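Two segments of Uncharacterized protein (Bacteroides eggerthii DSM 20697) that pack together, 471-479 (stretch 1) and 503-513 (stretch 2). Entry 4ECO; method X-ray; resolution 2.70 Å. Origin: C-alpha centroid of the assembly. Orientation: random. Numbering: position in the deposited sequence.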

ATOM      1  N   GLU A 471     -22.000  24.110  -6.433  1.00 47.56           N
ATOM      2  CA  GLU A 471     -21.961  24.438  -7.856  1.00 48.41           C
ATOM      3  C   GLU A 471     -20.510  24.573  -8.354  1.00 54.06           C
ATOM      4  O   GLU A 471     -19.618  24.960  -7.587  1.00 53.64           O
ATOM      5  CB  GLU A 471     -22.775  25.701  -8.213  1.00 51.03           C
ATOM      6  CG  GLU A 471     -22.323  26.991  -7.559  1.00 66.10           C
ATOM      7  CD  GLU A 471     -23.215  28.164  -7.891  1.00 98.76           C
ATOM      8  OE1 GLU A 471     -23.405  28.455  -9.098  1.00 88.43           O
ATOM      9  OE2 GLU A 471     -23.711  28.798  -6.932  1.00 99.38           O
ATOM     10  N   ILE A 472     -20.292  24.191  -9.640  1.00 50.19           N
ATOM     11  CA  ILE A 472     -19.028  24.303 -10.371  1.00 49.44           C
ATOM     12  C   ILE A 472     -19.291  25.445 -11.367  1.00 57.24           C
ATOM     13  O   ILE A 472     -19.816  25.206 -12.467  1.00 56.26           O
ATOM     14  CB  ILE A 472     -18.498  22.986 -11.035  1.00 50.06           C
ATOM     15  CG1 ILE A 472     -18.815  21.674 -10.253  1.00 49.50           C
ATOM     16  CG2 ILE A 472     -17.036  23.117 -11.432  1.00 47.23           C
ATOM     17  CD1 ILE A 472     -18.049  21.364  -9.028  1.00 50.48           C
ATOM     18  N   PRO A 473     -19.045  26.711 -10.940  1.00 56.42           N
ATOM     19  CA  PRO A 473     -19.395  27.860 -11.786  1.00 57.20           C
ATOM     20  C   PRO A 473     -18.518  28.045 -13.030  1.00 63.03           C
ATOM     21  O   PRO A 473     -17.543  27.322 -13.262  1.00 62.04           O
ATOM     22  CB  PRO A 473     -19.218  29.043 -10.842  1.00 59.63           C
ATOM     23  CG  PRO A 473     -18.200  28.596  -9.869  1.00 63.76           C
ATOM     24  CD  PRO A 473     -18.480  27.154  -9.649  1.00 58.22           C
ATOM     25  N   LYS A 474     -18.918  29.057 -13.820  1.00 61.80           N
ATOM     26  CA  LYS A 474     -18.418  29.537 -15.100  1.00 62.33           C
ATOM     27  C   LYS A 474     -16.930  29.212 -15.301  1.00 65.79           C
ATOM     28  O   LYS A 474     -16.657  28.369 -16.143  1.00 66.24           O
ATOM     29  CB  LYS A 474     -18.684  31.062 -15.260  1.00 65.66           C
ATOM     30  CG  LYS A 474     -18.329  31.624 -16.629  1.00 71.56           C
ATOM     31  CD  LYS A 474     -19.164  32.839 -17.063  1.00 80.48           C
ATOM     32  CE  LYS A 474     -18.582  34.168 -16.665  1.00 96.05           C
ATOM     33  NZ  LYS A 474     -18.988  35.251 -17.604  1.00104.19           N
ATOM     34  N   ASN A 475     -15.986  29.835 -14.583  1.00 59.20           N
ATOM     35  CA  ASN A 475     -14.599  29.528 -14.902  1.00 58.34           C
ATOM     36  C   ASN A 475     -13.941  28.706 -13.791  1.00 61.00           C
ATOM     37  O   ASN A 475     -13.261  29.245 -12.911  1.00 61.17           O
ATOM     38  CB  ASN A 475     -13.840  30.810 -15.184  1.00 60.18           C
ATOM     39  CG  ASN A 475     -14.270  31.466 -16.462  1.00 72.72           C
ATOM     40  OD1 ASN A 475     -14.168  30.892 -17.548  1.00 72.02           O
ATOM     41  ND2 ASN A 475     -14.748  32.689 -16.356  1.00 63.63           N
ATOM     42  N   SER A 476     -14.170  27.385 -13.839  1.00 55.57           N
ATOM     43  CA  SER A 476     -13.641  26.451 -12.862  1.00 54.04           C
ATOM     44  C   SER A 476     -12.604  25.526 -13.485  1.00 58.90           C
ATOM     45  O   SER A 476     -11.695  25.088 -12.782  1.00 59.28           O
ATOM     46  CB  SER A 476     -14.767  25.634 -12.243  1.00 55.56           C
ATOM     47  OG  SER A 476     -15.640  26.431 -11.456  1.00 62.51           O
ATOM     48  N   LEU A 477     -12.734  25.222 -14.790  1.00 54.92           N
ATOM     49  CA  LEU A 477     -11.807  24.342 -15.512  1.00 53.81           C
ATOM     50  C   LEU A 477     -11.060  25.107 -16.613  1.00 60.62           C
ATOM     51  O   LEU A 477     -10.238  24.538 -17.353  1.00 60.40           O
ATOM     52  CB  LEU A 477     -12.565  23.158 -16.107  1.00 52.05           C
ATOM     53  CG  LEU A 477     -13.100  22.178 -15.099  1.00 54.47           C
ATOM     54  CD1 LEU A 477     -14.297  21.457 -15.648  1.00 54.06           C
ATOM     55  CD2 LEU A 477     -12.027  21.206 -14.677  1.00 56.22           C
ATOM     56  N   LYS A 478     -11.353  26.409 -16.703  1.00 58.26           N
ATOM     57  CA  LYS A 478     -10.757  27.305 -17.681  1.00 58.98           C
ATOM     58  C   LYS A 478     -10.811  28.754 -17.172  1.00 64.15           C
ATOM     59  O   LYS A 478     -11.429  29.026 -16.132  1.00 63.72           O
ATOM     60  CB  LYS A 478     -11.474  27.162 -19.046  1.00 60.17           C
ATOM     61  CG  LYS A 478     -12.933  27.645 -19.105  1.00 60.09           C
ATOM     62  CD  LYS A 478     -13.264  28.037 -20.553  1.00 66.09           C
ATOM     63  CE  LYS A 478     -14.540  28.817 -20.749  1.00 67.99           C
ATOM     64  NZ  LYS A 478     -14.459  30.243 -20.317  1.00 59.58           N
ATOM     65  N   ASP A 479     -10.107  29.660 -17.888  1.00 60.63           N
ATOM     66  CA  ASP A 479     -10.165  31.121 -17.720  1.00 60.16           C
ATOM     67  C   ASP A 479     -11.152  31.624 -18.776  1.00 62.59           C
ATOM     68  O   ASP A 479     -11.363  30.929 -19.768  1.00 61.25           O
ATOM     69  CB  ASP A 479      -8.771  31.786 -17.820  1.00 62.05           C
ATOM     70  CG  ASP A 479      -7.848  31.618 -16.611  1.00 61.42           C
ATOM     71  OD1 ASP A 479      -8.339  31.214 -15.524  1.00 60.05           O
ATOM     72  OD2 ASP A 479      -6.647  31.927 -16.739  1.00 61.53           O
ATOM     73  N   LEU A 503     -23.859  23.216 -12.891  1.00 47.07           N
ATOM     74  CA  LEU A 503     -22.561  23.062 -13.513  1.00 46.32           C
ATOM     75  C   LEU A 503     -22.318  24.359 -14.331  1.00 54.23           C
ATOM     76  O   LEU A 503     -22.763  25.430 -13.892  1.00 56.81           O
ATOM     77  CB  LEU A 503     -22.435  21.759 -14.333  1.00 45.01           C
ATOM     78  CG  LEU A 503     -22.544  20.411 -13.568  1.00 47.33           C
ATOM     79  CD1 LEU A 503     -22.198  19.273 -14.477  1.00 45.88           C
ATOM     80  CD2 LEU A 503     -21.632  20.348 -12.332  1.00 46.63           C
ATOM     81  N   SER A 504     -21.596  24.289 -15.464  1.00 49.88           N
ATOM     82  CA  SER A 504     -21.248  25.417 -16.340  1.00 49.44           C
ATOM     83  C   SER A 504     -20.922  24.889 -17.699  1.00 54.53           C
ATOM     84  O   SER A 504     -20.862  23.668 -17.873  1.00 53.65           O
ATOM     85  CB  SER A 504     -20.067  26.210 -15.785  1.00 53.76           C
ATOM     86  OG  SER A 504     -18.954  25.368 -15.515  1.00 71.52           O
ATOM     87  N   ASP A 505     -20.666  25.781 -18.670  1.00 52.76           N
ATOM     88  CA  ASP A 505     -20.335  25.365 -20.034  1.00 51.81           C
ATOM     89  C   ASP A 505     -18.907  24.843 -20.105  1.00 52.73           C
ATOM     90  O   ASP A 505     -18.444  24.448 -21.180  1.00 52.25           O
ATOM     91  CB  ASP A 505     -20.563  26.505 -21.017  1.00 54.88           C
ATOM     92  CG  ASP A 505     -22.028  26.753 -21.274  1.00 64.68           C
ATOM     93  OD1 ASP A 505     -22.874  26.235 -20.483  1.00 64.04           O
ATOM     94  OD2 ASP A 505     -22.339  27.486 -22.239  1.00 71.42           O
ATOM     95  N   ASP A 506     -18.244  24.780 -18.932  1.00 47.25           N
ATOM     96  CA  ASP A 506     -16.932  24.184 -18.740  1.00 46.85           C
ATOM     97  C   ASP A 506     -16.978  22.700 -19.023  1.00 51.21           C
ATOM     98  O   ASP A 506     -15.927  22.088 -19.161  1.00 51.67           O
ATOM     99  CB  ASP A 506     -16.436  24.392 -17.285  1.00 48.38           C
ATOM    100  CG  ASP A 506     -15.918  25.764 -16.904  1.00 57.79           C
ATOM    101  OD1 ASP A 506     -15.979  26.689 -17.758  1.00 60.75           O
ATOM    102  OD2 ASP A 506     -15.449  25.920 -15.752  1.00 52.82           O
ATOM    103  N   PHE A 507     -18.174  22.089 -19.017  1.00 47.17           N
ATOM    104  CA  PHE A 507     -18.304  20.645 -19.198  1.00 46.23           C
ATOM    105  C   PHE A 507     -18.592  20.264 -20.681  1.00 52.66           C
ATOM    106  O   PHE A 507     -18.481  19.093 -21.050  1.00 52.87           O
ATOM    107  CB  PHE A 507     -19.375  20.122 -18.254  1.00 47.39           C
ATOM    108  CG  PHE A 507     -18.903  20.157 -16.812  1.00 49.17           C
ATOM    109  CD1 PHE A 507     -19.106  21.286 -16.021  1.00 52.34           C
ATOM    110  CD2 PHE A 507     -18.246  19.062 -16.247  1.00 50.79           C
ATOM    111  CE1 PHE A 507     -18.659  21.317 -14.700  1.00 53.45           C
ATOM    112  CE2 PHE A 507     -17.812  19.091 -14.918  1.00 52.85           C
ATOM    113  CZ  PHE A 507     -18.011  20.219 -14.159  1.00 51.24           C
ATOM    114  N   ARG A 508     -18.852  21.262 -21.537  1.00 49.46           N
ATOM    115  CA  ARG A 508     -19.071  21.059 -22.964  1.00 49.52           C
ATOM    116  C   ARG A 508     -17.736  20.659 -23.641  1.00 53.28           C
ATOM    117  O   ARG A 508     -16.664  20.862 -23.064  1.00 54.01           O
ATOM    118  CB  ARG A 508     -19.682  22.327 -23.589  1.00 50.92           C
ATOM    119  CG  ARG A 508     -21.011  22.700 -22.924  1.00 59.07           C
ATOM    120  CD  ARG A 508     -21.693  23.920 -23.510  1.00 59.18           C
ATOM    121  NE  ARG A 508     -21.990  23.801 -24.942  1.00 68.14           N
ATOM    122  CZ  ARG A 508     -22.989  23.081 -25.450  1.00 84.00           C
ATOM    123  NH1 ARG A 508     -23.768  22.350 -24.653  1.00 70.81           N
ATOM    124  NH2 ARG A 508     -23.196  23.057 -26.760  1.00 68.93           N
ATOM    125  N   ALA A 509     -17.807  20.067 -24.844  1.00 48.82           N
ATOM    126  CA  ALA A 509     -16.655  19.564 -25.600  1.00 47.91           C
ATOM    127  C   ALA A 509     -15.597  20.662 -25.920  1.00 54.84           C
ATOM    128  O   ALA A 509     -14.468  20.342 -26.324  1.00 55.99           O
ATOM    129  CB  ALA A 509     -17.144  18.939 -26.881  1.00 48.14           C
ATOM    130  N   THR A 510     -15.954  21.950 -25.715  1.00 49.85           N
ATOM    131  CA  THR A 510     -15.061  23.083 -25.951  1.00 49.83           C
ATOM    132  C   THR A 510     -13.887  23.108 -24.950  1.00 53.76           C
ATOM    133  O   THR A 510     -12.831  23.671 -25.243  1.00 53.17           O
ATOM    134  CB  THR A 510     -15.839  24.394 -25.859  1.00 55.38           C
ATOM    135  OG1 THR A 510     -16.378  24.559 -24.530  1.00 58.26           O
ATOM    136  CG2 THR A 510     -16.905  24.510 -26.918  1.00 49.23           C
ATOM    137  N   THR A 511     -14.079  22.534 -23.760  1.00 50.94           N
ATOM    138  CA  THR A 511     -13.031  22.547 -22.742  1.00 51.25           C
ATOM    139  C   THR A 511     -12.637  21.077 -22.404  1.00 51.60           C
ATOM    140  O   THR A 511     -11.436  20.785 -22.301  1.00 50.31           O
ATOM    141  CB  THR A 511     -13.485  23.366 -21.510  1.00 63.80           C
ATOM    142  OG1 THR A 511     -14.389  22.578 -20.775  1.00 73.02           O
ATOM    143  CG2 THR A 511     -14.174  24.705 -21.878  1.00 59.55           C
ATOM    144  N   LEU A 512     -13.653  20.164 -22.306  1.00 45.07           N
ATOM    145  CA  LEU A 512     -13.544  18.716 -22.034  1.00 41.67           C
ATOM    146  C   LEU A 512     -13.888  17.874 -23.292  1.00 47.34           C
ATOM    147  O   LEU A 512     -14.912  17.171 -23.300  1.00 47.52           O
ATOM    148  CB  LEU A 512     -14.494  18.318 -20.881  1.00 39.49           C
ATOM    149  CG  LEU A 512     -14.307  18.926 -19.513  1.00 41.14           C
ATOM    150  CD1 LEU A 512     -15.310  18.345 -18.561  1.00 39.25           C
ATOM    151  CD2 LEU A 512     -12.903  18.708 -18.991  1.00 39.95           C
ATOM    152  N   PRO A 513     -13.081  17.937 -24.380  1.00 45.39           N
ATOM    153  CA  PRO A 513     -13.455  17.212 -25.613  1.00 45.76           C
ATOM    154  C   PRO A 513     -13.394  15.690 -25.538  1.00 50.09           C
ATOM    155  O   PRO A 513     -13.938  15.041 -26.429  1.00 51.04           O
ATOM    156  CB  PRO A 513     -12.413  17.693 -26.627  1.00 48.02           C
ATOM    157  CG  PRO A 513     -11.268  18.129 -25.821  1.00 51.42           C
ATOM    158  CD  PRO A 513     -11.850  18.725 -24.596  1.00 46.72           C
TER

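The apolar centre of the contact is built from Ile472 and Leu477 of the first stretch and Leu503, Phe507 and Leu512 of the second. All five are buried. Phe507 meets both aliphatic residues of the first stretch, one over a face and one at its edge. Its CA-to-CB bond points sideways, but chi1 in the m well brings the ring end nearer to its partners. Leu477 CD1 sits over one face of the ring, 4.2 Å from Phe507 CZ. Ile472 CB lies at the edge, 4.0 Å from Phe507 CE1. A flat ring suits this place because it offers apolar surface to both neighbours.

Ile472 also meets Leu503, with Ile472 CG1 3.7 Å from Leu503 CD2. The CA-to-CB bond of Leu503 points away, yet the end of its side chain comes nearer and makes this contact. Leu477 CD1 reaches Leu512 CD1 as well, at 4.4 Å. These are packing contacts, and branched aliphatic side chains fill the space without leaving polar groups unpaired.

Asp506 begins the polar edge. It is buried, and its CA-to-CB bond points toward the first stretch. Asp506 OD2 accepts two backbone hydrogen bonds, from Ser476 N at 2.7 Å and from Leu477 N at 3.0 Å. A carboxylate suits this site, since one oxygen can serve two adjacent amides. The aspartate thereby fixes the chain just where Leu477 enters the apolar centre.

Ser504 works the other way. Ser504 OG donates a hydrogen bond to Ile472 O at 3.2 Å. The small side chain allows close approach, with Ser504 CB 3.6 Å from Lys474 N. Within the first stretch, Ser476 OG donates to Pro473 O at 2.8 Å and braces the turn.

At the margin, Lys478 CD lies 3.7 Å from Thr511 CG2. The aliphatic part of the lysine packs here, while Lys478 NZ donates to Asn475 OD1 at 2.9 Å.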